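Local structure of SusD superfamily protein (Bacteroides thetaiotaomicron VPI-5482, 3HDX) at residues Asn106-Asp110 with Leu180-Ser184; Pro171-Gly175 with Trp189-Asn195; Arg115-Ala119 with Glu162-Ala166. The protein probably binds polysaccharide at the outer membrane and is likely to take part in carbohydrate uptake. The contacts are given in a common frame with arbitrary orientation. Where two conformers were deposited one is given. Numbering follows the deposited sequence.

How the interactions relate
Interactions 1 and 3 both use helix 104-129, with centres about 17 Å apart: interaction 1 holds a loop turn against its N-terminal part, and interaction 3 packs its middle against helix 152-169. Interaction 2 is loop against loop, the pieces coming from the connection between helices 152-169 and 196-209. Interactions 1 and 2 are partly buried and meet, Trp189 NE1 lying 2.9 Å from Tyr181 O; interaction 3 is the buried one and touches interaction 2 where Phe194 CE1 comes 3.2 Å from Ala116 CB. Chemistry follows place: tyrosine hydroxyls on a carboxylate in interaction 1, a phenol-to-backbone bond, a CH-pi contact and a glutamine pair in interaction 2, alanine-leucine packing beside a salt-bridge network in interaction 3.

Interaction 1: Asn106-Asp110 with Leu180-Ser184; sequences NLKYD and LYYGS. With EDO (1,2-ethanediol), chain L; EDO (1,2-ethanediol), chain B.
Residues 106-110 form helix; residues 180-184 are loop, with a type I' beta turn from Tyr181 to Ser184, Tyr182 (phi/psi 44/47) and Gly183 (85/-6) taking positive phi; Ser184 N donates to Tyr181 O (3.1 Å) and Tyr181 N to Ser184 O (2.8 Å). The closest CA pair, Asn106 and Tyr181, is 7.6 Å apart. Asp110 (chi1 m) accepts hydrogen bonds from two phenols: Tyr181 OH to Asp110 OD1 and Tyr182 OH to Asp110 OD2, each 2.6 Å; Tyr181 is t and Tyr182 m. A water donates to Asn106 OD1 (2.7 Å) and accepts from Tyr182 N (2.9 Å). In the aromatic packing, Tyr109 (m) turns its edge to the face of Tyr181 in an offset edge-to-face pair, centroids 5.8 Å apart and planes at 70°. Asn106, t, brings ND2 to 3.4 Å from Tyr181 CE1. A carboxylate thus ties a turn to a helix, with Tyr102 OH bonding Asp110 OD2. Helix 11-30 flanks the contact, Leu18 touching Asp110 and Tyr181, and Leu11 and Arg15 touching Tyr182.

Interaction 2: Pro171-Gly175 with Trp189-Asn195; sequences PYQYG and WQGKLFN. With EDO (1,2-ethanediol), chain B.
Two irregular pieces of one interhelical connection lie side by side, with CA atoms closest at Tyr172-Asn195 (5.3 Å) and Tyr174-Trp189 (6.6 Å). Residues 171-174 are mostly extended apart from Tyr172 (phi/psi -70/-47), and Gly175 has positive phi. In 189-195 the chain bends through Gly191 (72/13), with Lys192 N and Leu193 N both donating to Trp189 O at 3.0 and 3.2 Å. Tyr174 is the central side chain, with the largest covered area of the contact, 106 Å². Its m rotamer with chi2 near 87° carries the ring across to the other piece, where OH donates to Phe194 O at 2.7 Å. Leu193 (m, t) covers one ring face: CD1 is 3.9 Å from the centroid and 19° off the normal, a CH-pi contact, while Leu193 CB lies 3.7 Å from Tyr174 CE1. Trp189 (m, chi2 120°) brings CD1 to 3.8 Å from Tyr174 CB; its NE1 bonds Tyr181 O. Toward the periphery, Gln173 (m, t) and Gln190 (m, t) extend to meet end to end, Gln190 NE2 donating to Gln173 OE1 at 2.9 Å and 165°. Asn195 CB lies 3.4 Å from Tyr172 O, where the backbones come closest; separately, its p rotamer goes with OD1 capping a backbone N just past the segment. Phe194 (t) instead leads its ring away, toward Ala116 on helix 104-129 and Ala199 and Val202 on helix 196-209. The result is loop-to-loop packing around Tyr174 that leads into the Asn195 N-cap of helix 196-209, in the N-terminal helical part of this SusD-family protein.

Interaction 3: Arg115-Ala119 with Glu162-Ala166; sequences RALRA and ELLTA
Two helical segments run nearly antiparallel: their axes approach to 8.7 Å, their N-to-C directions differ by 158°, and the signed crossing angle is -158°. CA atoms come closest at Ala116-Leu163 (5.5 Å) and Ala119-Glu162 (6.3 Å), a spacing permitted by the small side chains of Ala116 and Ala119. Leucine is the main apolar bump. Leu163, m and t, fits against both alanines, its CG 3.6 Å from Ala119 CB and its CD2 4.0 Å from Ala116 CB. Ala166 adds a low contact, CB to CB 4.2 Å from Ala116, and the base of Glu162 closes on Ala119 with its CB also 4.0 Å from Ala119 CB. The long Arg115 side chain lies across Ala166. It is extended through chi1 and chi2 (t, t) before bending at chi3 (m), with CD 4.0 Å from Ala166 CB, and Thr165 CG2 lies over one guanidinium face, 3.8 Å from Arg115 NE. The folded Glu162 chain (m, m) meets two arginines: its OE1 accepts from Arg115 NH1 at 2.9 Å and 153°, and from Arg118 NH2 at 3.0 Å and 149°, making a salt-bridge network. A water sits between Glu162 OE1 (2.8 Å), Arg118 NE (2.9 Å) and the backbone Arg115 O (2.7 Å), donating to the two oxygens and accepting from NE. Arg118 also bonds Ser86 OG through NH1, linking in helix 76-91, while Leu163 continues onto Val202, Leu203 and Ile206 of helix 196-209. Such antiparallel helix packing fits the TPR-like helical architecture of the SusD family.

Interaction 1: Asn106-Asp110 with Leu180-Ser184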
ATOM      1  N   ASN A 106       9.666   9.552 -24.535  1.00 15.65           N
ATOM      2  CA  ASN A 106      10.363   9.313 -23.280  1.00 14.89           C
ATOM      3  C   ASN A 106       9.904  10.362 -22.261  1.00 13.96           C
ATOM      4  O   ASN A 106       9.672  10.035 -21.095  1.00 14.23           O
ATOM      5  CB  ASN A 106      11.871   9.382 -23.519  1.00 16.52           C
ATOM      6  CG  ASN A 106      12.719   8.688 -22.461  1.00 16.36           C
ATOM      7  OD1 ASN A 106      13.876   8.341 -22.759  1.00 17.44           O
ATOM      8  ND2 ASN A 106      12.202   8.517 -21.216  1.00 16.47           N
ATOM      9  N   LEU A 107       9.772  11.607 -22.692  1.00 14.13           N
ATOM     10  CA  LEU A 107       9.271  12.650 -21.806  1.00 12.79           C
ATOM     11  C   LEU A 107       7.855  12.320 -21.310  1.00 13.07           C
ATOM     12  O   LEU A 107       7.567  12.451 -20.087  1.00 13.90           O
ATOM     13  CB  LEU A 107       9.264  14.028 -22.489  1.00 14.53           C
ATOM     14  CG  LEU A 107       8.670  15.205 -21.692  1.00 12.98           C
ATOM     15  CD1 LEU A 107       9.509  15.575 -20.433  1.00 13.79           C
ATOM     16  CD2 LEU A 107       8.417  16.417 -22.558  1.00 15.68           C
ATOM     17  N   LYS A 108       6.978  11.934 -22.236  1.00 14.97           N
ATOM     18  CA  LYS A 108       5.567  11.630 -21.879  1.00 14.85           C
ATOM     19  C   LYS A 108       5.519  10.495 -20.847  1.00 14.42           C
ATOM     20  O   LYS A 108       4.778  10.578 -19.870  1.00 13.85           O
ATOM     21  CB  LYS A 108       4.720  11.284 -23.117  1.00 16.97           C
ATOM     22  CG  LYS A 108       4.379  12.494 -23.982  1.00 19.09           C
ATOM     23  CD  LYS A 108       3.518  12.107 -25.203  1.00 21.50           C
ATOM     24  CE  LYS A 108       3.073  13.330 -26.052  1.00 24.54           C
ATOM     25  N   TYR A 109       6.338   9.463 -21.045  1.00 13.08           N
ATOM     26  CA  TYR A 109       6.393   8.359 -20.084  1.00 12.93           C
ATOM     27  C   TYR A 109       6.854   8.840 -18.697  1.00 12.15           C
ATOM     28  O   TYR A 109       6.284   8.468 -17.667  1.00 14.03           O
ATOM     29  CB  TYR A 109       7.331   7.239 -20.537  1.00 14.24           C
ATOM     30  CG  TYR A 109       6.859   6.313 -21.663  1.00 15.44           C
ATOM     31  CD1 TYR A 109       5.516   6.200 -22.027  1.00 15.88           C
ATOM     32  CD2 TYR A 109       7.766   5.451 -22.264  1.00 18.03           C
ATOM     33  CE1 TYR A 109       5.102   5.329 -23.003  1.00 17.87           C
ATOM     34  CE2 TYR A 109       7.357   4.534 -23.248  1.00 19.89           C
ATOM     35  CZ  TYR A 109       6.026   4.487 -23.605  1.00 18.65           C
ATOM     36  OH  TYR A 109       5.616   3.583 -24.547  1.00 20.59           O
ATOM     37  N   ASP A 110       7.920   9.633 -18.682  1.00 13.02           N
ATOM     38  CA  ASP A 110       8.524  10.063 -17.429  1.00 12.54           C
ATOM     39  C   ASP A 110       7.576  10.982 -16.657  1.00 12.41           C
ATOM     40  O   ASP A 110       7.410  10.828 -15.432  1.00 13.44           O
ATOM     41  CB  ASP A 110       9.856  10.814 -17.648  1.00 12.30           C
ATOM     42  CG  ASP A 110      10.966   9.968 -18.258  1.00 14.12           C
ATOM     43  OD1 ASP A 110      10.782   8.752 -18.516  1.00 14.11           O
ATOM     44  OD2 ASP A 110      12.057  10.563 -18.449  1.00 15.85           O
ATOM     45  N   LEU A 180      14.700   0.595 -26.505  1.00 19.79           N
ATOM     46  CA  LEU A 180      14.826   0.407 -25.060  1.00 18.88           C
ATOM     47  C   LEU A 180      14.337   1.615 -24.280  1.00 18.02           C
ATOM     48  O   LEU A 180      14.348   2.740 -24.775  1.00 19.14           O
ATOM     49  CB  LEU A 180      16.272   0.064 -24.666  1.00 19.18           C
ATOM     50  CG  LEU A 180      16.885  -1.233 -25.263  1.00 19.06           C
ATOM     51  CD1 LEU A 180      18.368  -1.344 -24.929  1.00 20.76           C
ATOM     52  CD2 LEU A 180      16.125  -2.495 -24.814  1.00 19.13           C
ATOM     53  N   TYR A 181      13.846   1.357 -23.065  1.00 16.95           N
ATOM     54  CA  TYR A 181      13.436   2.429 -22.149  1.00 16.33           C
ATOM     55  C   TYR A 181      14.509   2.487 -21.079  1.00 16.27           C
ATOM     56  O   TYR A 181      14.656   1.568 -20.290  1.00 16.19           O
ATOM     57  CB  TYR A 181      12.049   2.184 -21.569  1.00 15.59           C
ATOM     58  CG  TYR A 181      11.639   3.268 -20.611  1.00 13.33           C
ATOM     59  CD1 TYR A 181      11.262   4.541 -21.065  1.00 15.21           C
ATOM     60  CD2 TYR A 181      11.675   3.048 -19.221  1.00 13.99           C
ATOM     61  CE1 TYR A 181      10.891   5.562 -20.143  1.00 14.41           C
ATOM     62  CE2 TYR A 181      11.337   4.056 -18.310  1.00 13.60           C
ATOM     63  CZ  TYR A 181      10.948   5.294 -18.760  1.00 14.32           C
ATOM     64  OH  TYR A 181      10.651   6.262 -17.832  1.00 15.61           O
ATOM     65  N   TYR A 182      15.301   3.570 -21.083  1.00 16.69           N
ATOM     66  CA  TYR A 182      16.411   3.700 -20.174  1.00 17.15           C
ATOM     67  C   TYR A 182      17.244   2.405 -20.046  1.00 17.36           C
ATOM     68  O   TYR A 182      17.573   1.947 -18.933  1.00 18.39           O
ATOM     69  CB  TYR A 182      15.921   4.218 -18.827  1.00 17.12           C
ATOM     70  CG  TYR A 182      15.506   5.677 -18.825  1.00 16.56           C
ATOM     71  CD1 TYR A 182      16.349   6.687 -19.314  1.00 16.33           C
ATOM     72  CD2 TYR A 182      14.303   6.079 -18.236  1.00 16.74           C
ATOM     73  CE1 TYR A 182      15.978   8.029 -19.256  1.00 16.62           C
ATOM     74  CE2 TYR A 182      13.929   7.430 -18.163  1.00 16.20           C
ATOM     75  CZ  TYR A 182      14.789   8.411 -18.680  1.00 15.73           C
ATOM     76  OH  TYR A 182      14.467   9.732 -18.636  1.00 16.95           O
ATOM     77  N   GLY A 183      17.565   1.836 -21.224  1.00 17.54           N
ATOM     78  CA  GLY A 183      18.438   0.660 -21.309  1.00 19.00           C
ATOM     79  C   GLY A 183      17.872  -0.731 -21.144  1.00 20.14           C
ATOM     80  O   GLY A 183      18.599  -1.683 -21.296  1.00 21.76           O
ATOM     81  N   SER A 184      16.591  -0.837 -20.794  1.00 18.59           N
ATOM     82  CA  SER A 184      15.926  -2.111 -20.556  1.00 17.42           C
ATOM     83  C   SER A 184      14.530  -2.119 -21.186  1.00 15.80           C
ATOM     84  O   SER A 184      14.056  -1.104 -21.687  1.00 17.45           O
ATOM     85  CB  SER A 184      15.855  -2.382 -19.049  1.00 17.58           C
ATOM     86  OG  SER A 184      17.144  -2.570 -18.465  1.00 18.87           O
TER
HETATM   87  C1  EDO L 611      19.633  -4.679 -21.707  1.00 41.75           C
HETATM   88  O1  EDO L 611      19.099  -4.328 -20.414  1.00 42.35           O
HETATM   89  C2  EDO L 611      18.879  -5.854 -22.302  1.00 41.78           C
HETATM   90  O2  EDO L 611      17.580  -5.415 -22.718  1.00 40.90           O
HETATM   91  C1  EDO B 601      16.784  -1.901 -14.084  1.00 42.63           C
HETATM   92  O1  EDO B 601      16.342  -2.924 -13.182  1.00 44.11           O
HETATM   93  C2  EDO B 601      16.102  -2.160 -15.417  1.00 41.82           C
HETATM   94  O2  EDO B 601      16.520  -3.409 -15.976  1.00 41.25           O
HETATM   95  O   HOH W   1      14.756   5.779 -22.864  1.00 20.01           O

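Interaction 2: Pro171-Gly175 with Trp189-Asn195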
ATOM      1  N   PRO A 171       2.274   3.362 -20.157  1.00 13.23           N
ATOM      2  CA  PRO A 171       2.100   2.103 -20.857  1.00 13.76           C
ATOM      3  C   PRO A 171       1.880   0.944 -19.867  1.00 13.66           C
ATOM      4  O   PRO A 171       2.006   1.104 -18.645  1.00 12.82           O
ATOM      5  CB  PRO A 171       3.436   1.954 -21.594  1.00 14.14           C
ATOM      6  CG  PRO A 171       4.427   2.465 -20.568  1.00 14.53           C
ATOM      7  CD  PRO A 171       3.700   3.634 -19.885  1.00 14.26           C
ATOM      8  N   TYR A 172       1.473  -0.198 -20.401  1.00 13.80           N
ATOM      9  CA  TYR A 172       1.414  -1.452 -19.632  1.00 13.18           C
ATOM     10  C   TYR A 172       2.847  -1.939 -19.335  1.00 13.70           C
ATOM     11  O   TYR A 172       3.141  -2.334 -18.204  1.00 14.17           O
ATOM     12  CB  TYR A 172       0.613  -2.518 -20.341  1.00 13.40           C
ATOM     13  CG  TYR A 172      -0.844  -2.170 -20.438  1.00 12.85           C
ATOM     14  CD1 TYR A 172      -1.632  -2.119 -19.294  1.00 13.32           C
ATOM     15  CD2 TYR A 172      -1.482  -1.949 -21.661  1.00 15.16           C
ATOM     16  CE1 TYR A 172      -2.967  -1.829 -19.352  1.00 13.94           C
ATOM     17  CE2 TYR A 172      -2.832  -1.660 -21.712  1.00 15.07           C
ATOM     18  CZ  TYR A 172      -3.586  -1.603 -20.543  1.00 14.80           C
ATOM     19  OH  TYR A 172      -4.941  -1.320 -20.584  1.00 16.76           O
ATOM     20  N   GLN A 173       3.705  -1.927 -20.374  1.00 13.56           N
ATOM     21  CA  GLN A 173       5.120  -2.312 -20.260  1.00 14.93           C
ATOM     22  C   GLN A 173       5.975  -1.265 -20.950  1.00 13.87           C
ATOM     23  O   GLN A 173       5.513  -0.613 -21.909  1.00 15.73           O
ATOM     24  CB  GLN A 173       5.356  -3.710 -20.828  1.00 16.70           C
ATOM     25  CG  GLN A 173       4.638  -4.763 -20.011  1.00 17.28           C
ATOM     26  CD  GLN A 173       5.051  -6.169 -20.296  1.00 17.18           C
ATOM     27  OE1 GLN A 173       6.226  -6.473 -20.379  1.00 18.12           O
ATOM     28  NE2 GLN A 173       4.079  -7.064 -20.384  1.00 17.66           N
ATOM     29  N   TYR A 174       7.214  -1.145 -20.488  1.00 13.95           N
ATOM     30  CA  TYR A 174       8.144  -0.106 -20.958  1.00 14.24           C
ATOM     31  C   TYR A 174       9.206  -0.644 -21.899  1.00 15.56           C
ATOM     32  O   TYR A 174       9.965  -1.508 -21.528  1.00 17.16           O
ATOM     33  CB  TYR A 174       8.825   0.542 -19.764  1.00 14.46           C
ATOM     34  CG  TYR A 174       7.904   1.433 -18.955  1.00 13.86           C
ATOM     35  CD1 TYR A 174       7.117   0.938 -17.929  1.00 14.56           C
ATOM     36  CD2 TYR A 174       7.829   2.805 -19.232  1.00 13.14           C
ATOM     37  CE1 TYR A 174       6.266   1.800 -17.208  1.00 13.17           C
ATOM     38  CE2 TYR A 174       6.993   3.646 -18.532  1.00 13.45           C
ATOM     39  CZ  TYR A 174       6.220   3.128 -17.498  1.00 13.30           C
ATOM     40  OH  TYR A 174       5.410   4.003 -16.817  1.00 13.48           O
ATOM     41  N   GLY A 175       9.270  -0.047 -23.084  1.00 16.85           N
ATOM     42  CA  GLY A 175      10.276  -0.334 -24.072  1.00 18.50           C
ATOM     43  C   GLY A 175      10.055  -1.586 -24.885  1.00 20.61           C
ATOM     44  O   GLY A 175       9.224  -2.431 -24.561  1.00 21.09           O
ATOM     45  N   TRP A 189      11.417  -4.331 -16.629  1.00 15.50           N
ATOM     46  CA  TRP A 189      10.794  -3.255 -15.849  1.00 14.20           C
ATOM     47  C   TRP A 189       9.526  -3.673 -15.099  1.00 13.89           C
ATOM     48  O   TRP A 189       8.973  -2.855 -14.347  1.00 14.43           O
ATOM     49  CB  TRP A 189      10.511  -2.058 -16.737  1.00 14.91           C
ATOM     50  CG  TRP A 189      11.696  -1.313 -17.257  1.00 15.04           C
ATOM     51  CD1 TRP A 189      12.039  -1.110 -18.576  1.00 15.59           C
ATOM     52  CD2 TRP A 189      12.649  -0.597 -16.477  1.00 15.21           C
ATOM     53  NE1 TRP A 189      13.154  -0.297 -18.649  1.00 16.12           N
ATOM     54  CE2 TRP A 189      13.545   0.036 -17.376  1.00 15.62           C
ATOM     55  CE3 TRP A 189      12.839  -0.415 -15.095  1.00 16.87           C
ATOM     56  CZ2 TRP A 189      14.622   0.826 -16.917  1.00 16.24           C
ATOM     57  CZ3 TRP A 189      13.901   0.395 -14.649  1.00 16.22           C
ATOM     58  CH2 TRP A 189      14.768   1.001 -15.559  1.00 16.92           C
ATOM     59  N   GLN A 190       9.040  -4.902 -15.326  1.00 14.39           N
ATOM     60  CA  GLN A 190       7.824  -5.386 -14.629  1.00 14.26           C
ATOM     61  C   GLN A 190       8.075  -5.407 -13.119  1.00 15.49           C
ATOM     62  O   GLN A 190       9.110  -5.864 -12.658  1.00 16.25           O
ATOM     63  CB  GLN A 190       7.450  -6.789 -15.079  1.00 15.60           C
ATOM     64  CG  GLN A 190       6.920  -6.863 -16.481  1.00 15.51           C
ATOM     65  CD  GLN A 190       6.705  -8.291 -16.957  1.00 16.27           C
ATOM     66  OE1 GLN A 190       6.728  -9.230 -16.150  1.00 17.39           O
ATOM     67  NE2 GLN A 190       6.427  -8.456 -18.270  1.00 15.83           N
ATOM     68  N   GLY A 191       7.124  -4.892 -12.349  1.00 15.87           N
ATOM     69  CA  GLY A 191       7.314  -4.833 -10.891  1.00 17.23           C
ATOM     70  C   GLY A 191       8.317  -3.818 -10.420  1.00 17.32           C
ATOM     71  O   GLY A 191       8.732  -3.866  -9.263  1.00 18.30           O
ATOM     72  N   LYS A 192       8.724  -2.908 -11.313  1.00 17.71           N
ATOM     73  CA  LYS A 192       9.726  -1.887 -10.989  1.00 16.90           C
ATOM     74  C   LYS A 192       9.158  -0.485 -11.244  1.00 17.70           C
ATOM     75  O   LYS A 192       9.123   0.370 -10.336  1.00 19.95           O
ATOM     76  CB  LYS A 192      11.050  -2.188 -11.730  1.00 19.47           C
ATOM     77  CG  LYS A 192      11.580  -3.578 -11.301  1.00 22.83           C
ATOM     78  CD  LYS A 192      13.013  -3.864 -11.642  1.00 26.34           C
ATOM     79  CE  LYS A 192      13.471  -5.169 -10.993  1.00 28.13           C
ATOM     80  NZ  LYS A 192      14.926  -5.421 -11.300  1.00 30.26           N
ATOM     81  N   LEU A 193       8.688  -0.248 -12.450  1.00 14.42           N
ATOM     82  CA  LEU A 193       8.073   1.035 -12.810  1.00 14.22           C
ATOM     83  C   LEU A 193       6.536   1.043 -12.665  1.00 13.69           C
ATOM     84  O   LEU A 193       5.885   0.014 -12.876  1.00 16.43           O
ATOM     85  CB  LEU A 193       8.440   1.392 -14.257  1.00 14.19           C
ATOM     86  CG  LEU A 193       9.956   1.517 -14.504  1.00 14.92           C
ATOM     87  CD1 LEU A 193      10.161   1.769 -15.985  1.00 16.76           C
ATOM     88  CD2 LEU A 193      10.661   2.599 -13.646  1.00 14.93           C
ATOM     89  N   PHE A 194       5.997   2.218 -12.316  1.00 12.88           N
ATOM     90  CA  PHE A 194       4.578   2.470 -12.206  0.50 13.17           C
ATOM     91  C   PHE A 194       3.993   2.305 -13.631  1.00 12.87           C
ATOM     92  O   PHE A 194       4.449   2.987 -14.566  1.00 14.74           O
ATOM     93  CB  PHE A 194       4.425   3.897 -11.682  0.50 13.95           C
ATOM     94  CG  PHE A 194       3.137   4.183 -11.022  0.50 12.36           C
ATOM     95  CD1 PHE A 194       2.041   4.551 -11.755  0.50 11.58           C
ATOM     96  CD2 PHE A 194       3.053   4.225  -9.628  0.50 12.91           C
ATOM     97  CE1 PHE A 194       0.855   4.833 -11.150  0.50 11.98           C
ATOM     98  CE2 PHE A 194       1.846   4.546  -9.016  0.50 12.19           C
ATOM     99  CZ  PHE A 194       0.766   4.870  -9.795  0.50 11.67           C
ATOM    100  N   ASN A 195       3.043   1.393 -13.807  1.00 12.29           N
ATOM    101  CA  ASN A 195       2.454   1.143 -15.116  1.00 12.45           C
ATOM    102  C   ASN A 195       1.010   1.619 -15.136  1.00 11.50           C
ATOM    103  O   ASN A 195       0.473   2.136 -14.130  1.00 12.03           O
ATOM    104  CB  ASN A 195       2.629  -0.353 -15.468  1.00 12.65           C
ATOM    105  CG  ASN A 195       1.860  -1.285 -14.528  1.00 12.25           C
ATOM    106  OD1 ASN A 195       0.643  -1.183 -14.426  1.00 11.86           O
ATOM    107  ND2 ASN A 195       2.574  -2.209 -13.865  1.00 13.14           N
TER
HETATM  108  C1  EDO B 601      16.784  -1.901 -14.084  1.00 42.63           C
HETATM  109  O1  EDO B 601      16.342  -2.924 -13.182  1.00 44.11           O
HETATM  110  C2  EDO B 601      16.102  -2.160 -15.417  1.00 41.82           C
HETATM  111  O2  EDO B 601      16.520  -3.409 -15.976  1.00 41.25           O

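Interaction 3: Arg115-Ala119 with Glu162-Ala166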
ATOM      1  N   ARG A 115       3.812  12.202 -12.283  1.00 10.93           N
ATOM      2  CA  ARG A 115       2.462  12.695 -12.023  1.00 12.29           C
ATOM      3  C   ARG A 115       1.705  11.655 -11.172  1.00 11.65           C
ATOM      4  O   ARG A 115       1.003  12.031 -10.212  1.00 11.95           O
ATOM      5  CB  ARG A 115       1.704  12.946 -13.340  1.00 13.28           C
ATOM      6  CG  ARG A 115       0.363  13.550 -13.172  1.00 15.18           C
ATOM      7  CD  ARG A 115      -0.392  13.685 -14.447  1.00 15.31           C
ATOM      8  NE  ARG A 115       0.153  14.597 -15.418  1.00 17.28           N
ATOM      9  CZ  ARG A 115      -0.079  15.896 -15.516  1.00 18.99           C
ATOM     10  NH1 ARG A 115      -0.688  16.565 -14.556  1.00 19.88           N
ATOM     11  NH2 ARG A 115       0.419  16.567 -16.566  1.00 21.32           N
ATOM     12  N   ALA A 116       1.804  10.383 -11.555  1.00 11.38           N
ATOM     13  CA  ALA A 116       1.127   9.305 -10.826  1.00 11.03           C
ATOM     14  C   ALA A 116       1.702   9.130  -9.409  1.00 11.71           C
ATOM     15  O   ALA A 116       0.944   8.879  -8.466  1.00 11.99           O
ATOM     16  CB  ALA A 116       1.194   7.980 -11.631  1.00 11.61           C
ATOM     17  N   LEU A 117       3.025   9.244  -9.270  1.00 12.52           N
ATOM     18  CA  LEU A 117       3.651   9.132  -7.963  1.00 11.58           C
ATOM     19  C   LEU A 117       3.196  10.257  -7.033  1.00 10.74           C
ATOM     20  O   LEU A 117       2.953  10.038  -5.841  1.00 11.88           O
ATOM     21  CB  LEU A 117       5.178   9.059  -8.082  1.00 11.70           C
ATOM     22  CG  LEU A 117       5.760   7.774  -8.677  1.00 12.25           C
ATOM     23  CD1 LEU A 117       7.232   7.975  -9.110  1.00 13.60           C
ATOM     24  CD2 LEU A 117       5.689   6.621  -7.680  1.00 14.18           C
ATOM     25  N   ARG A 118       3.114  11.467  -7.565  1.00 11.18           N
ATOM     26  CA  ARG A 118       2.606  12.598  -6.781  1.00 11.99           C
ATOM     27  C   ARG A 118       1.162  12.336  -6.315  1.00 10.11           C
ATOM     28  O   ARG A 118       0.824  12.605  -5.152  1.00 11.43           O
ATOM     29  CB  ARG A 118       2.726  13.899  -7.565  1.00 11.08           C
ATOM     30  CG  ARG A 118       2.108  15.104  -6.879  1.00 11.44           C
ATOM     31  CD  ARG A 118       2.491  16.402  -7.577  1.00 13.08           C
ATOM     32  NE  ARG A 118       1.844  16.483  -8.895  1.00 11.33           N
ATOM     33  CZ  ARG A 118       1.893  17.533  -9.713  1.00 13.53           C
ATOM     34  NH1 ARG A 118       2.664  18.591  -9.423  1.00 14.96           N
ATOM     35  NH2 ARG A 118       1.215  17.507 -10.859  1.00 13.60           N
ATOM     36  N   ALA A 119       0.314  11.858  -7.253  1.00 10.98           N
ATOM     37  CA  ALA A 119      -1.075  11.562  -6.948  1.00 11.10           C
ATOM     38  C   ALA A 119      -1.190  10.455  -5.895  1.00 10.58           C
ATOM     39  O   ALA A 119      -2.026  10.543  -4.974  1.00 10.90           O
ATOM     40  CB  ALA A 119      -1.862  11.199  -8.229  1.00 11.41           C
ATOM     41  N   GLU A 162      -5.455  13.787 -11.757  1.00 10.41           N
ATOM     42  CA  GLU A 162      -4.059  13.600 -12.127  1.00 10.54           C
ATOM     43  C   GLU A 162      -3.775  12.190 -12.607  1.00 10.13           C
ATOM     44  O   GLU A 162      -3.044  12.013 -13.585  1.00 12.29           O
ATOM     45  CB  GLU A 162      -3.127  13.920 -10.949  1.00 10.84           C
ATOM     46  CG  GLU A 162      -3.122  15.391 -10.563  1.00 12.88           C
ATOM     47  CD  GLU A 162      -2.317  16.211 -11.516  1.00 13.20           C
ATOM     48  OE1 GLU A 162      -1.122  15.889 -11.777  1.00 14.81           O
ATOM     49  OE2 GLU A 162      -2.907  17.211 -12.024  1.00 17.69           O
ATOM     50  N   LEU A 163      -4.356  11.196 -11.929  1.00  9.12           N
ATOM     51  CA  LEU A 163      -4.153   9.789 -12.305  1.00 10.77           C
ATOM     52  C   LEU A 163      -4.783   9.500 -13.664  1.00 10.81           C
ATOM     53  O   LEU A 163      -4.184   8.818 -14.521  1.00 12.17           O
ATOM     54  CB  LEU A 163      -4.704   8.839 -11.235  1.00 11.28           C
ATOM     55  CG  LEU A 163      -3.816   8.764  -9.996  1.00 11.11           C
ATOM     56  CD1 LEU A 163      -4.628   8.327  -8.745  1.00 12.88           C
ATOM     57  CD2 LEU A 163      -2.551   7.877 -10.189  1.00 11.43           C
ATOM     58  N   LEU A 164      -5.993  10.006 -13.884  1.00 10.53           N
ATOM     59  CA  LEU A 164      -6.662   9.808 -15.209  1.00 10.73           C
ATOM     60  C   LEU A 164      -5.840  10.440 -16.342  1.00 11.67           C
ATOM     61  O   LEU A 164      -5.704   9.861 -17.426  1.00 12.39           O
ATOM     62  CB  LEU A 164      -8.119  10.301 -15.176  1.00 11.51           C
ATOM     63  CG  LEU A 164      -9.030   9.349 -14.416  1.00 11.74           C
ATOM     64  CD1 LEU A 164     -10.310  10.062 -14.080  1.00 13.24           C
ATOM     65  CD2 LEU A 164      -9.324   8.061 -15.230  1.00 13.15           C
ATOM     66  N   THR A 165      -5.251  11.620 -16.078  1.00 10.54           N
ATOM     67  CA  THR A 165      -4.349  12.269 -17.060  1.00 12.01           C
ATOM     68  C   THR A 165      -3.094  11.414 -17.282  1.00 12.12           C
ATOM     69  O   THR A 165      -2.725  11.113 -18.441  1.00 14.03           O
ATOM     70  CB  THR A 165      -3.995  13.690 -16.625  1.00 12.24           C
ATOM     71  OG1 THR A 165      -5.185  14.472 -16.650  1.00 14.55           O
ATOM     72  CG2 THR A 165      -2.953  14.338 -17.515  1.00 14.60           C
ATOM     73  N   ALA A 166      -2.506  10.927 -16.184  1.00 12.29           N
ATOM     74  CA  ALA A 166      -1.272  10.078 -16.284  1.00 11.58           C
ATOM     75  C   ALA A 166      -1.536   8.804 -17.107  1.00 12.26           C
ATOM     76  O   ALA A 166      -0.694   8.405 -17.911  1.00 11.76           O
ATOM     77  CB  ALA A 166      -0.729   9.691 -14.915  1.00 11.98           C
TER
HETATM   78  O   HOH W   2      -0.031  14.463  -9.664  1.00 12.73           O